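Local coordinates for alginate lyase (Chitinophaga sp. MD30, PDB 6KCW), which cleaves alginate as a polysaccharide lyase of family 36, by a mechanism in which lysine serves as both the catalytic base and the catalytic acid, at residues Leu6-Asn11 with Asp233-Arg238; Tyr13-Tyr18 with Ile40-Leu45; Thr44-Leu49 with Asp227-Tyr232; Gly58-Asn63 with Met209-Phe214; Asp75-Phe80 with Gly160-Val165. All coordinates share one frame; numbering follows the deposited sequence.

In the fold
The chain folds as a sandwich of two antiparallel sheets. Contacts 1, 2, 3 and 5 build the larger sheet, and contact 4 pairs two strands of the smaller one. Strand 228-241 is common to contacts 1 and 3, and strand 71-80 of contact 5 also pairs with it; contacts 2 and 3 share T44 and L45. Contacts 3 and 4 are buried and meet across the sandwich interior, where Y232 OH lies 2.7 Å from T213 OG1. Contacts 1, 2 and 5 are only partly buried, and polar chemistry gathers at their outer parts: calcium joins contacts 1 and 2, whereas contact 5 carries a histidine between two carboxylates.

Contact 1: residues Leu6-Asn11 with Asp233-Arg238; sequences LSINWN and DNLVLR. With CA (calcium ion), chain C.
Strand L6-I8 runs antiparallel to D233-R238, their directions 176° apart, and adds to the larger sheet of the beta sandwich. L6 pairs with L237 and I8 with L235 through reciprocal backbone bonds, L237 N to L6 O measuring 2.8 Å. L6, I8, L235 and L237 project from one face, where F27 of helix 20-27 touches L6, I8 and L235. There L6 and L237 lie side by side, CD1 of L6 being 4.0 Å from CD2 of L237. Beyond the pairing, I8 CG2 sits over one face of the W10 indole, and D233 CA meets the ring edge at CZ3, 3.6 Å away. The turn after the strand closes a calcium site: N9 O binds the metal at 2.2 Å, joined by N11 OD1, G43 O and two waters. D233 holds CG anti to its backbone N (chi1 -154°), and its carboxylate chelates the calcium ion with both oxygens, OD1 at 2.5 Å and OD2 at 2.7 Å.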
# COMPACT_ATOMS: atom_id res chain seq x y z
N LEU A 6 15.29 -0.81 -3.84
CA LEU A 6 15.48 -0.33 -2.49
C LEU A 6 15.55 -1.54 -1.57
O LEU A 6 14.88 -2.55 -1.79
CB LEU A 6 14.34 0.59 -2.02
CG LEU A 6 14.21 2.00 -2.59
CD1 LEU A 6 12.97 2.64 -2.00
CD2 LEU A 6 15.44 2.85 -2.29
N SER A 7 16.35 -1.41 -0.51
CA SER A 7 16.43 -2.44 0.51
C SER A 7 16.63 -1.72 1.84
O SER A 7 17.69 -1.14 2.08
CB SER A 7 17.55 -3.43 0.23
OG SER A 7 17.04 -4.74 0.18
N ILE A 8 15.61 -1.75 2.68
CA ILE A 8 15.57 -0.94 3.88
C ILE A 8 15.00 -1.83 4.98
O ILE A 8 13.83 -2.22 4.91
CB ILE A 8 14.71 0.33 3.71
CG1 ILE A 8 15.03 1.04 2.38
CG2 ILE A 8 14.95 1.30 4.86
CD1 ILE A 8 14.06 2.14 1.98
N ASN A 9 15.82 -2.16 5.97
CA ASN A 9 15.34 -2.91 7.12
C ASN A 9 15.47 -2.13 8.41
O ASN A 9 15.18 -2.67 9.48
CB ASN A 9 16.10 -4.24 7.26
CG ASN A 9 17.60 -4.06 7.29
OD1 ASN A 9 18.10 -2.94 7.49
ND2 ASN A 9 18.33 -5.15 7.09
N TRP A 10 15.94 -0.88 8.34
CA TRP A 10 15.93 0.03 9.48
C TRP A 10 16.73 -0.52 10.66
O TRP A 10 16.50 -0.12 11.81
CB TRP A 10 14.49 0.35 9.90
CG TRP A 10 13.73 1.06 8.81
CD1 TRP A 10 13.81 2.38 8.49
CD2 TRP A 10 12.78 0.48 7.90
NE1 TRP A 10 12.98 2.67 7.44
CE2 TRP A 10 12.33 1.52 7.06
CE3 TRP A 10 12.27 -0.81 7.71
CZ2 TRP A 10 11.40 1.31 6.04
CZ3 TRP A 10 11.34 -1.01 6.70
CH2 TRP A 10 10.92 0.04 5.88
N ASN A 11 17.66 -1.44 10.40
CA ASN A 11 18.44 -2.05 11.47
C ASN A 11 19.63 -1.20 11.89
O ASN A 11 20.15 -1.39 13.00
CB ASN A 11 18.89 -3.43 11.05
CG ASN A 11 17.77 -4.42 11.07
OD1 ASN A 11 16.66 -4.07 11.47
ND2 ASN A 11 18.04 -5.65 10.64
N ASP A 233 8.81 -3.57 8.24
CA ASP A 233 10.21 -3.99 8.28
C ASP A 233 10.59 -4.63 6.95
O ASP A 233 9.73 -5.15 6.22
CB ASP A 233 10.47 -4.96 9.43
CG ASP A 233 11.90 -4.94 9.91
OD1 ASP A 233 12.77 -4.42 9.16
OD2 ASP A 233 12.16 -5.45 11.03
N ASN A 234 11.89 -4.59 6.65
CA ASN A 234 12.49 -5.45 5.63
C ASN A 234 11.92 -5.18 4.24
O ASN A 234 11.57 -6.10 3.51
CB ASN A 234 12.33 -6.92 6.01
CG ASN A 234 13.05 -7.27 7.30
OD1 ASN A 234 14.21 -6.92 7.48
ND2 ASN A 234 12.35 -7.95 8.20
N LEU A 235 11.87 -3.90 3.86
CA LEU A 235 11.33 -3.51 2.57
C LEU A 235 12.35 -3.77 1.47
O LEU A 235 13.46 -3.24 1.50
CB LEU A 235 10.95 -2.03 2.57
CG LEU A 235 10.55 -1.52 1.18
CD1 LEU A 235 9.23 -2.13 0.71
CD2 LEU A 235 10.49 -0.01 1.15
N VAL A 236 11.96 -4.58 0.48
CA VAL A 236 12.80 -4.84 -0.69
C VAL A 236 11.98 -4.48 -1.93
O VAL A 236 10.95 -5.11 -2.20
CB VAL A 236 13.30 -6.28 -0.75
CG1 VAL A 236 14.18 -6.48 -1.97
CG2 VAL A 236 14.09 -6.61 0.51
N LEU A 237 12.43 -3.48 -2.66
CA LEU A 237 11.78 -3.04 -3.89
C LEU A 237 12.69 -3.34 -5.07
O LEU A 237 13.90 -3.15 -4.98
CB LEU A 237 11.47 -1.53 -3.83
CG LEU A 237 10.97 -0.80 -5.07
CD1 LEU A 237 9.48 -0.94 -5.19
CD2 LEU A 237 11.34 0.67 -5.02
N ARG A 238 12.11 -3.78 -6.18
CA ARG A 238 12.93 -4.07 -7.35
C ARG A 238 12.17 -3.83 -8.65
O ARG A 238 11.12 -4.44 -8.89
CB ARG A 238 13.43 -5.51 -7.31
CG ARG A 238 14.48 -5.77 -8.36
CD ARG A 238 15.18 -7.06 -8.07
NE ARG A 238 14.42 -8.22 -8.53
CZ ARG A 238 14.49 -8.69 -9.77
NH1 ARG A 238 15.27 -8.07 -10.65
NH2 ARG A 238 13.78 -9.77 -10.13
CA CA C . 14.55 -4.26 10.88
O HOH W 1 16.45 -7.63 5.84
O HOH W 2 15.15 -5.36 12.60
O HOH W 3 15.37 -6.39 9.50

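Contact 2: residues Tyr13-Tyr18 with Ile40-Leu45; sequences YATGAY and ISDGTL. With CA (calcium ion), chain C.
Y13 and Y18 both touch I40, and their rings pack on each other. Y18 CE1 lies 3.7 Å above one face of the Y13 ring, towards its rim, while Y13 CE2 comes in plane to the edge of the Y18 ring. I40 crosses Y13 at about a right angle, with its CG1 3.7 Å from Y13 CB. With chi2 at -70°, I40 CD1 is placed 3.8 Å from Y18 CD1; L45 CD1 approaches the same ring at CD2. Behind this apolar cluster the backbones form one antiparallel hydrogen-bonded pair, G16 with I40, in which G16 N meets I40 O at 2.9 Å. At the backbone angles of G16 a CB would jam against the preceding carbonyl oxygen. T15 OG1 accepts a hydrogen bond from D42 N at 3.2 Å, tying the loop to the type I' beta turn S41-T44. Within that turn, T44 N and T44 OG1 both bond to S41 O from the same face of its plane. The turn presents G43 O to the calcium ion at 2.3 Å. Strand 38-41 thus lies between strands 16-17 and 44-49, S41 and T44 rest on Y231 of strand 228-241, and both tyrosine hydroxyls hydrogen-bond to D26 of helix 20-27.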
# COMPACT_ATOMS: atom_id res chain seq x y z
N TYR A 13 19.23 1.89 12.42
CA TYR A 13 18.61 3.04 13.06
C TYR A 13 18.48 2.81 14.55
O TYR A 13 18.25 1.68 15.01
CB TYR A 13 17.23 3.36 12.48
CG TYR A 13 17.35 4.18 11.24
CD1 TYR A 13 17.54 5.56 11.32
CD2 TYR A 13 17.30 3.58 9.99
CE1 TYR A 13 17.67 6.32 10.18
CE2 TYR A 13 17.44 4.32 8.85
CZ TYR A 13 17.62 5.70 8.94
OH TYR A 13 17.76 6.43 7.79
N ALA A 14 18.64 3.90 15.29
CA ALA A 14 18.27 3.97 16.69
C ALA A 14 16.76 3.92 16.86
O ALA A 14 16.00 4.46 16.05
CB ALA A 14 18.78 5.29 17.29
N THR A 15 16.32 3.28 17.95
CA THR A 15 14.98 3.56 18.42
C THR A 15 14.82 5.07 18.61
O THR A 15 15.71 5.74 19.13
CB THR A 15 14.68 2.80 19.71
OG1 THR A 15 14.69 1.40 19.46
CG2 THR A 15 13.31 3.18 20.25
N GLY A 16 13.71 5.60 18.14
CA GLY A 16 13.51 7.04 18.17
C GLY A 16 12.99 7.55 16.84
O GLY A 16 12.97 6.86 15.84
N ALA A 17 12.59 8.83 16.88
CA ALA A 17 11.88 9.44 15.77
C ALA A 17 12.65 9.29 14.46
O ALA A 17 13.88 9.33 14.42
CB ALA A 17 11.61 10.92 16.05
N TYR A 18 11.88 9.10 13.39
CA TYR A 18 12.38 8.95 12.03
C TYR A 18 11.95 10.20 11.27
O TYR A 18 10.75 10.46 11.12
CB TYR A 18 11.80 7.67 11.43
CG TYR A 18 12.32 7.23 10.07
CD1 TYR A 18 13.55 6.61 9.93
CD2 TYR A 18 11.51 7.36 8.93
CE1 TYR A 18 14.00 6.18 8.69
CE2 TYR A 18 11.95 6.93 7.69
CZ TYR A 18 13.20 6.34 7.57
OH TYR A 18 13.64 5.91 6.33
N ILE A 40 11.30 4.82 14.61
CA ILE A 40 11.96 3.52 14.63
C ILE A 40 11.76 2.91 16.00
O ILE A 40 12.23 3.44 17.01
CB ILE A 40 13.45 3.62 14.28
CG1 ILE A 40 13.66 4.25 12.91
CG2 ILE A 40 14.08 2.22 14.23
CD1 ILE A 40 13.20 3.33 11.76
N SER A 41 11.05 1.79 16.05
CA SER A 41 10.80 1.05 17.28
C SER A 41 11.48 -0.32 17.14
O SER A 41 10.96 -1.21 16.46
CB SER A 41 9.30 0.93 17.53
OG SER A 41 9.02 0.08 18.63
N ASP A 42 12.65 -0.47 17.76
CA ASP A 42 13.37 -1.75 17.81
C ASP A 42 13.68 -2.28 16.41
O ASP A 42 13.40 -3.43 16.08
CB ASP A 42 12.59 -2.79 18.61
CG ASP A 42 13.25 -3.13 19.94
OD1 ASP A 42 14.11 -2.35 20.40
OD2 ASP A 42 12.90 -4.18 20.52
N GLY A 43 14.29 -1.43 15.59
CA GLY A 43 14.71 -1.87 14.27
C GLY A 43 13.62 -1.97 13.23
O GLY A 43 13.91 -2.41 12.11
N THR A 44 12.38 -1.59 13.55
CA THR A 44 11.30 -1.53 12.57
C THR A 44 10.77 -0.11 12.49
O THR A 44 11.05 0.74 13.34
CB THR A 44 10.15 -2.48 12.92
OG1 THR A 44 9.31 -1.88 13.92
CG2 THR A 44 10.68 -3.80 13.44
N LEU A 45 9.98 0.15 11.45
CA LEU A 45 9.36 1.45 11.25
C LEU A 45 7.94 1.42 11.78
O LEU A 45 7.08 0.70 11.26
CB LEU A 45 9.38 1.83 9.77
CG LEU A 45 8.61 3.07 9.30
CD1 LEU A 45 8.88 4.30 10.18
CD2 LEU A 45 8.98 3.35 7.85
CA CA C . 14.55 -4.26 10.88
O HOH W 2 15.15 -5.36 12.60
O HOH W 3 15.37 -6.39 9.50

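Contact 3: residues Thr44-Leu49 with Asp227-Tyr232; sequences TLRVTL and DSYIYY
L45 O takes the hydrogen bond of Y232 N at 2.8 Å and also a CA-H contact from Y231 CA at 3.2 Å. Two further reciprocal pairs, V47 with I230 and L49 with S228, continue the antiparallel ladder, whose strand axes stand 153° apart. On the face carrying R46, T48, Y229 and Y231, the arginine runs beside both tyrosines in the same direction. Its CG, anti to the backbone N (chi1 -173°), lies 3.4 Å from Y231 CE2. R46 CD comes equally close to Y229 CD1, 3.4 Å away, and a bend at chi3 keeps NE beside that ring. Y229 CE1 sits over one guanidinium face, but the planes differ by 49°, so the two groups are not stacked flat. T48 OG1 lies 3.5 Å from Y229 CE1. On the other face V47 CG2 meets the Y232 ring edge in plane, 3.8 Å from CE2, and L49 CD1 packs on I230 CD1. Y232 OH bonds to T213 and G93, bridging the two layers of a beta sandwich as in concanavalin-like lyases.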
# COMPACT_ATOMS: atom_id res chain seq x y z
N THR A 44 12.38 -1.59 13.55
CA THR A 44 11.30 -1.53 12.57
C THR A 44 10.77 -0.11 12.49
O THR A 44 11.05 0.74 13.34
CB THR A 44 10.15 -2.48 12.92
OG1 THR A 44 9.31 -1.88 13.92
CG2 THR A 44 10.68 -3.80 13.44
N LEU A 45 9.98 0.15 11.45
CA LEU A 45 9.36 1.45 11.25
C LEU A 45 7.94 1.42 11.78
O LEU A 45 7.08 0.70 11.26
CB LEU A 45 9.38 1.83 9.77
CG LEU A 45 8.61 3.07 9.30
CD1 LEU A 45 8.88 4.30 10.18
CD2 LEU A 45 8.98 3.35 7.85
N ARG A 46 7.69 2.20 12.82
CA ARG A 46 6.35 2.36 13.37
C ARG A 46 5.71 3.62 12.80
O ARG A 46 6.28 4.71 12.90
CB ARG A 46 6.37 2.44 14.89
CG ARG A 46 5.00 2.45 15.52
CD ARG A 46 5.13 2.79 17.00
NE ARG A 46 5.50 4.19 17.18
CZ ARG A 46 5.98 4.69 18.32
NH1 ARG A 46 6.15 3.91 19.39
NH2 ARG A 46 6.29 5.98 18.39
N VAL A 47 4.53 3.45 12.22
CA VAL A 47 3.71 4.56 11.75
C VAL A 47 2.54 4.74 12.72
O VAL A 47 1.94 3.76 13.16
CB VAL A 47 3.23 4.33 10.31
CG1 VAL A 47 2.25 5.43 9.88
CG2 VAL A 47 4.42 4.29 9.36
N THR A 48 2.22 5.99 13.04
CA THR A 48 1.12 6.30 13.95
C THR A 48 -0.13 6.70 13.17
O THR A 48 -0.07 7.53 12.26
CB THR A 48 1.49 7.44 14.90
OG1 THR A 48 2.63 7.07 15.69
CG2 THR A 48 0.33 7.73 15.85
N LEU A 49 -1.26 6.10 13.53
CA LEU A 49 -2.57 6.59 13.12
C LEU A 49 -3.21 7.28 14.33
O LEU A 49 -3.51 6.62 15.33
CB LEU A 49 -3.47 5.47 12.60
CG LEU A 49 -2.94 4.60 11.46
CD1 LEU A 49 -3.90 3.44 11.20
CD2 LEU A 49 -2.72 5.42 10.21
N ASP A 227 -5.07 6.43 19.62
CA ASP A 227 -3.89 6.30 18.78
C ASP A 227 -3.57 4.83 18.61
O ASP A 227 -3.67 4.05 19.57
CB ASP A 227 -2.69 7.03 19.40
CG ASP A 227 -2.88 8.56 19.47
OD1 ASP A 227 -3.70 9.11 18.72
OD2 ASP A 227 -2.19 9.21 20.28
N SER A 228 -3.22 4.43 17.39
CA SER A 228 -2.87 3.05 17.09
C SER A 228 -1.62 3.02 16.22
O SER A 228 -1.26 4.01 15.58
CB SER A 228 -4.01 2.30 16.40
OG SER A 228 -4.92 1.78 17.35
N TYR A 229 -0.95 1.87 16.20
CA TYR A 229 0.38 1.76 15.62
C TYR A 229 0.46 0.57 14.67
O TYR A 229 -0.19 -0.46 14.88
CB TYR A 229 1.44 1.66 16.73
CG TYR A 229 1.36 2.82 17.73
CD1 TYR A 229 2.05 4.01 17.51
CD2 TYR A 229 0.57 2.72 18.87
CE1 TYR A 229 1.97 5.06 18.42
CE2 TYR A 229 0.47 3.77 19.78
CZ TYR A 229 1.17 4.94 19.55
OH TYR A 229 1.07 5.97 20.45
N ILE A 230 1.25 0.73 13.61
CA ILE A 230 1.55 -0.33 12.65
C ILE A 230 3.06 -0.33 12.44
O ILE A 230 3.69 0.73 12.36
CB ILE A 230 0.80 -0.11 11.32
CG1 ILE A 230 -0.72 -0.15 11.54
CG2 ILE A 230 1.21 -1.14 10.27
CD1 ILE A 230 -1.51 0.49 10.44
N TYR A 231 3.65 -1.52 12.35
CA TYR A 231 5.09 -1.65 12.22
C TYR A 231 5.44 -2.35 10.91
O TYR A 231 4.92 -3.43 10.62
CB TYR A 231 5.66 -2.44 13.39
CG TYR A 231 5.31 -1.91 14.77
CD1 TYR A 231 4.10 -2.24 15.38
CD2 TYR A 231 6.19 -1.10 15.47
CE1 TYR A 231 3.79 -1.78 16.64
CE2 TYR A 231 5.89 -0.64 16.73
CZ TYR A 231 4.69 -0.98 17.31
OH TYR A 231 4.38 -0.52 18.55
N TYR A 232 6.33 -1.73 10.14
CA TYR A 232 6.86 -2.30 8.91
C TYR A 232 8.34 -2.64 9.07
O TYR A 232 9.05 -2.06 9.90
CB TYR A 232 6.67 -1.33 7.73
CG TYR A 232 5.24 -0.84 7.57
CD1 TYR A 232 4.27 -1.65 6.97
CD2 TYR A 232 4.85 0.42 8.00
CE1 TYR A 232 2.97 -1.20 6.81
CE2 TYR A 232 3.56 0.86 7.86
CZ TYR A 232 2.62 0.04 7.26
OH TYR A 232 1.32 0.47 7.10

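Contact 4: residues Gly58-Asn63 with Met209-Phe214; sequences GGLISN and MTFHTF
I61 covers two rings of the neighbouring strand with two different branches. Its CG2, anti to the backbone N, rests over one face of the H212 imidazole, 3.7 Å from the ring centroid, while T210 CB covers the opposite face. The other branch is extended (chi2 -172°) and carries CD1 over the F214 ring, 3.4 Å from F214 CD1. F214 CG stands between its backbone N and carbonyl carbon (chi1 68°), and H212 CB lies in plane at the edge of its ring. The imidazole is also fixed in its own plane: NE2 donates to N63 OD1 at 2.9 Å with an N-H...O angle of 164°, and ND1 bonds to R117 of strand 113-122. On the other face of the pair, L60 CD2 meets F211 CE2 at 3.9 Å. Four backbone bonds join L60 to T213 and S62 to F211. At G59 a CB would clash with T213 O and F214 CB, so the close approach there depends on the missing side chain. The face bearing L60, F211 and T213 packs on V47 of strand 44-49, with F94 stacked on F211, whereas I61 and H212 lie on the opposite face; R117 of strand 113-122 touches F214.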
# COMPACT_ATOMS: atom_id res chain seq x y z
N GLY A 58 -4.36 12.06 9.98
CA GLY A 58 -4.03 11.22 11.11
C GLY A 58 -3.00 10.15 10.83
O GLY A 58 -2.55 9.47 11.75
N GLY A 59 -2.61 9.99 9.56
CA GLY A 59 -1.74 8.91 9.16
C GLY A 59 -0.53 9.44 8.40
O GLY A 59 -0.11 10.58 8.56
N LEU A 60 0.02 8.58 7.55
CA LEU A 60 1.21 8.91 6.78
C LEU A 60 1.02 8.39 5.36
O LEU A 60 0.91 7.18 5.15
CB LEU A 60 2.47 8.33 7.43
CG LEU A 60 3.76 8.34 6.62
CD1 LEU A 60 4.28 9.75 6.48
CD2 LEU A 60 4.82 7.46 7.25
N ILE A 61 0.98 9.31 4.40
CA ILE A 61 0.58 9.03 3.03
C ILE A 61 1.65 9.62 2.12
O ILE A 61 1.66 10.82 1.85
CB ILE A 61 -0.80 9.62 2.69
CG1 ILE A 61 -1.87 9.09 3.63
CG2 ILE A 61 -1.17 9.32 1.22
CD1 ILE A 61 -3.28 9.50 3.19
N SER A 62 2.58 8.77 1.66
CA SER A 62 3.68 9.22 0.82
C SER A 62 3.72 8.40 -0.46
O SER A 62 3.47 7.20 -0.45
CB SER A 62 5.03 9.12 1.56
OG SER A 62 6.05 9.84 0.89
N ASN A 63 4.03 9.07 -1.56
CA ASN A 63 4.22 8.43 -2.85
C ASN A 63 5.70 8.55 -3.21
O ASN A 63 6.20 9.66 -3.40
CB ASN A 63 3.34 9.09 -3.92
CG ASN A 63 1.90 9.14 -3.50
OD1 ASN A 63 1.32 8.12 -3.13
ND2 ASN A 63 1.29 10.33 -3.53
N MET A 209 5.99 4.08 -6.06
CA MET A 209 5.61 3.17 -4.99
C MET A 209 4.80 3.93 -3.93
O MET A 209 5.21 5.01 -3.48
CB MET A 209 6.85 2.53 -4.38
CG MET A 209 6.57 1.66 -3.18
SD MET A 209 8.03 1.05 -2.33
CE MET A 209 8.76 2.55 -1.70
N THR A 210 3.65 3.38 -3.56
CA THR A 210 2.80 3.97 -2.54
C THR A 210 3.16 3.41 -1.18
O THR A 210 3.36 2.21 -1.01
CB THR A 210 1.33 3.70 -2.82
OG1 THR A 210 1.09 2.29 -2.80
CG2 THR A 210 0.90 4.27 -4.18
N PHE A 211 3.24 4.30 -0.19
CA PHE A 211 3.42 3.93 1.21
C PHE A 211 2.28 4.61 1.97
O PHE A 211 2.45 5.71 2.50
CB PHE A 211 4.78 4.33 1.74
CG PHE A 211 5.01 3.95 3.17
CD1 PHE A 211 4.36 2.85 3.72
CD2 PHE A 211 5.86 4.69 3.98
CE1 PHE A 211 4.56 2.50 5.04
CE2 PHE A 211 6.07 4.35 5.31
CZ PHE A 211 5.41 3.26 5.84
N HIS A 212 1.12 3.97 1.99
CA HIS A 212 -0.08 4.55 2.56
C HIS A 212 -0.44 3.81 3.84
O HIS A 212 -0.66 2.59 3.83
CB HIS A 212 -1.24 4.49 1.55
CG HIS A 212 -1.05 5.38 0.37
ND1 HIS A 212 -2.03 5.60 -0.56
CD2 HIS A 212 0.02 6.11 -0.04
CE1 HIS A 212 -1.58 6.42 -1.50
NE2 HIS A 212 -0.34 6.74 -1.20
N THR A 213 -0.45 4.56 4.96
CA THR A 213 -0.90 4.07 6.26
C THR A 213 -1.90 5.08 6.79
O THR A 213 -1.51 6.08 7.40
CB THR A 213 0.25 3.89 7.23
OG1 THR A 213 1.30 3.15 6.61
CG2 THR A 213 -0.23 3.15 8.48
N PHE A 214 -3.19 4.83 6.56
CA PHE A 214 -4.22 5.75 7.04
C PHE A 214 -5.55 5.01 7.15
O PHE A 214 -5.77 3.98 6.51
CB PHE A 214 -4.34 6.97 6.13
CG PHE A 214 -4.87 6.68 4.75
CD1 PHE A 214 -4.03 6.26 3.73
CD2 PHE A 214 -6.23 6.89 4.46
CE1 PHE A 214 -4.52 6.04 2.45
CE2 PHE A 214 -6.73 6.66 3.19
CZ PHE A 214 -5.88 6.23 2.18

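Contact 5: residues Asp75-Phe80 with Gly160-Val165; sequences DYDVRF and GTTYHV
H164 lies between two carboxylates of strand 71-80. Its ND1 donates to D77 OD1 at 2.7 Å, nearly in the ring plane but from 40° above the carboxylate plane. NE2 points to D75 OD2; the modelled separation there is too short to be trusted, though the ring and carboxylate are roughly coplanar, 29° apart. D77 OD2 has a second partner, N234, which ties this cluster to strand 228-241. Y76 O lies over one imidazole face, while its hydrogen bond comes from V165 N at 2.9 Å. V78 and Y163 form the next hydrogen-bonded pair. At the far end G160 N reaches F80 O at 2.7 Å, and one water accepts from both F80 N and T161 N. On the face opposite D77 and H164, Y76 CG stands between its backbone N and carbonyl carbon (chi1 65°), and V165 CB lies over a face of the ring, 3.5 Å from Y76 CZ. V78 CG1 packs on V165 CG2 at 3.7 Å. R79 CG lies against T161 O, 3.2 Å away, while its guanidinium makes a cation-pi contact with Y231. One apolar face, where Y76 and V165 touch M118 of the other sheet, and one charged outer face are the two sides of a twisted antiparallel strand pair in a beta sandwich.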
# COMPACT_ATOMS: atom_id res chain seq x y z
N ASP A 75 8.55 -6.42 -1.39
CA ASP A 75 8.36 -7.29 -0.23
C ASP A 75 8.56 -6.47 1.03
O ASP A 75 9.42 -5.58 1.06
CB ASP A 75 9.35 -8.49 -0.21
CG ASP A 75 8.90 -9.66 -1.08
OD1 ASP A 75 9.13 -9.62 -2.31
OD2 ASP A 75 8.31 -10.62 -0.52
N TYR A 76 7.79 -6.77 2.06
CA TYR A 76 7.93 -6.11 3.34
C TYR A 76 7.19 -6.95 4.37
O TYR A 76 6.37 -7.82 4.02
CB TYR A 76 7.37 -4.68 3.33
CG TYR A 76 5.88 -4.61 3.09
CD1 TYR A 76 5.37 -4.52 1.81
CD2 TYR A 76 4.98 -4.64 4.15
CE1 TYR A 76 4.01 -4.45 1.58
CE2 TYR A 76 3.63 -4.59 3.94
CZ TYR A 76 3.15 -4.50 2.65
OH TYR A 76 1.80 -4.44 2.42
N ASP A 77 7.49 -6.70 5.63
CA ASP A 77 6.75 -7.27 6.74
C ASP A 77 5.92 -6.19 7.39
O ASP A 77 6.29 -5.02 7.39
CB ASP A 77 7.68 -7.91 7.77
CG ASP A 77 8.41 -9.10 7.22
OD1 ASP A 77 7.75 -9.92 6.54
OD2 ASP A 77 9.63 -9.21 7.45
N VAL A 78 4.79 -6.60 7.94
CA VAL A 78 3.89 -5.67 8.59
C VAL A 78 3.28 -6.37 9.80
O VAL A 78 3.01 -7.57 9.76
CB VAL A 78 2.81 -5.15 7.62
CG1 VAL A 78 2.10 -6.31 6.94
CG2 VAL A 78 1.84 -4.25 8.36
N ARG A 79 3.14 -5.62 10.89
CA ARG A 79 2.58 -6.11 12.13
C ARG A 79 1.71 -5.02 12.73
O ARG A 79 2.14 -3.87 12.83
CB ARG A 79 3.70 -6.48 13.12
CG ARG A 79 3.31 -7.51 14.18
CD ARG A 79 3.83 -7.09 15.55
NE ARG A 79 5.15 -6.49 15.47
CZ ARG A 79 5.59 -5.56 16.31
NH1 ARG A 79 4.78 -5.11 17.28
NH2 ARG A 79 6.81 -5.05 16.18
N PHE A 80 0.48 -5.37 13.10
CA PHE A 80 -0.36 -4.43 13.82
C PHE A 80 0.00 -4.48 15.29
O PHE A 80 0.34 -5.54 15.83
CB PHE A 80 -1.84 -4.76 13.63
CG PHE A 80 -2.35 -4.47 12.26
CD1 PHE A 80 -2.28 -5.43 11.26
CD2 PHE A 80 -2.89 -3.22 11.96
CE1 PHE A 80 -2.73 -5.16 9.99
CE2 PHE A 80 -3.35 -2.94 10.69
CZ PHE A 80 -3.28 -3.91 9.71
N GLY A 160 -0.49 -7.99 16.76
CA GLY A 160 0.81 -8.45 17.22
C GLY A 160 1.43 -9.56 16.40
O GLY A 160 2.38 -10.18 16.85
N THR A 161 0.93 -9.80 15.19
CA THR A 161 1.38 -10.90 14.34
C THR A 161 2.05 -10.34 13.09
O THR A 161 1.46 -9.49 12.40
CB THR A 161 0.21 -11.78 13.92
OG1 THR A 161 -0.47 -12.26 15.08
CG2 THR A 161 0.71 -12.95 13.07
N THR A 162 3.26 -10.80 12.79
CA THR A 162 3.95 -10.31 11.60
C THR A 162 3.47 -11.05 10.36
O THR A 162 3.43 -12.29 10.33
CB THR A 162 5.46 -10.47 11.70
OG1 THR A 162 5.92 -10.10 13.01
CG2 THR A 162 6.12 -9.58 10.65
N TYR A 163 3.12 -10.29 9.33
CA TYR A 163 2.68 -10.82 8.05
C TYR A 163 3.64 -10.35 6.96
O TYR A 163 3.86 -9.14 6.80
CB TYR A 163 1.26 -10.37 7.74
CG TYR A 163 0.24 -10.95 8.70
CD1 TYR A 163 -0.30 -12.22 8.49
CD2 TYR A 163 -0.15 -10.25 9.81
CE1 TYR A 163 -1.23 -12.76 9.37
CE2 TYR A 163 -1.07 -10.77 10.69
CZ TYR A 163 -1.61 -12.01 10.48
OH TYR A 163 -2.53 -12.48 11.39
N HIS A 164 4.24 -11.30 6.24
CA HIS A 164 5.04 -10.93 5.08
C HIS A 164 4.15 -10.76 3.86
O HIS A 164 3.30 -11.61 3.58
CB HIS A 164 6.11 -11.97 4.77
CG HIS A 164 7.07 -11.52 3.71
ND1 HIS A 164 8.17 -10.75 3.99
CD2 HIS A 164 7.06 -11.68 2.37
CE1 HIS A 164 8.81 -10.47 2.86
NE2 HIS A 164 8.15 -11.02 1.86
N VAL A 165 4.37 -9.66 3.14
CA VAL A 165 3.59 -9.28 1.97
C VAL A 165 4.53 -9.22 0.77
O VAL A 165 5.56 -8.54 0.82
CB VAL A 165 2.89 -7.93 2.18
CG1 VAL A 165 1.85 -7.67 1.09
CG2 VAL A 165 2.30 -7.85 3.58
O HOH W 4 -0.77 -8.08 13.64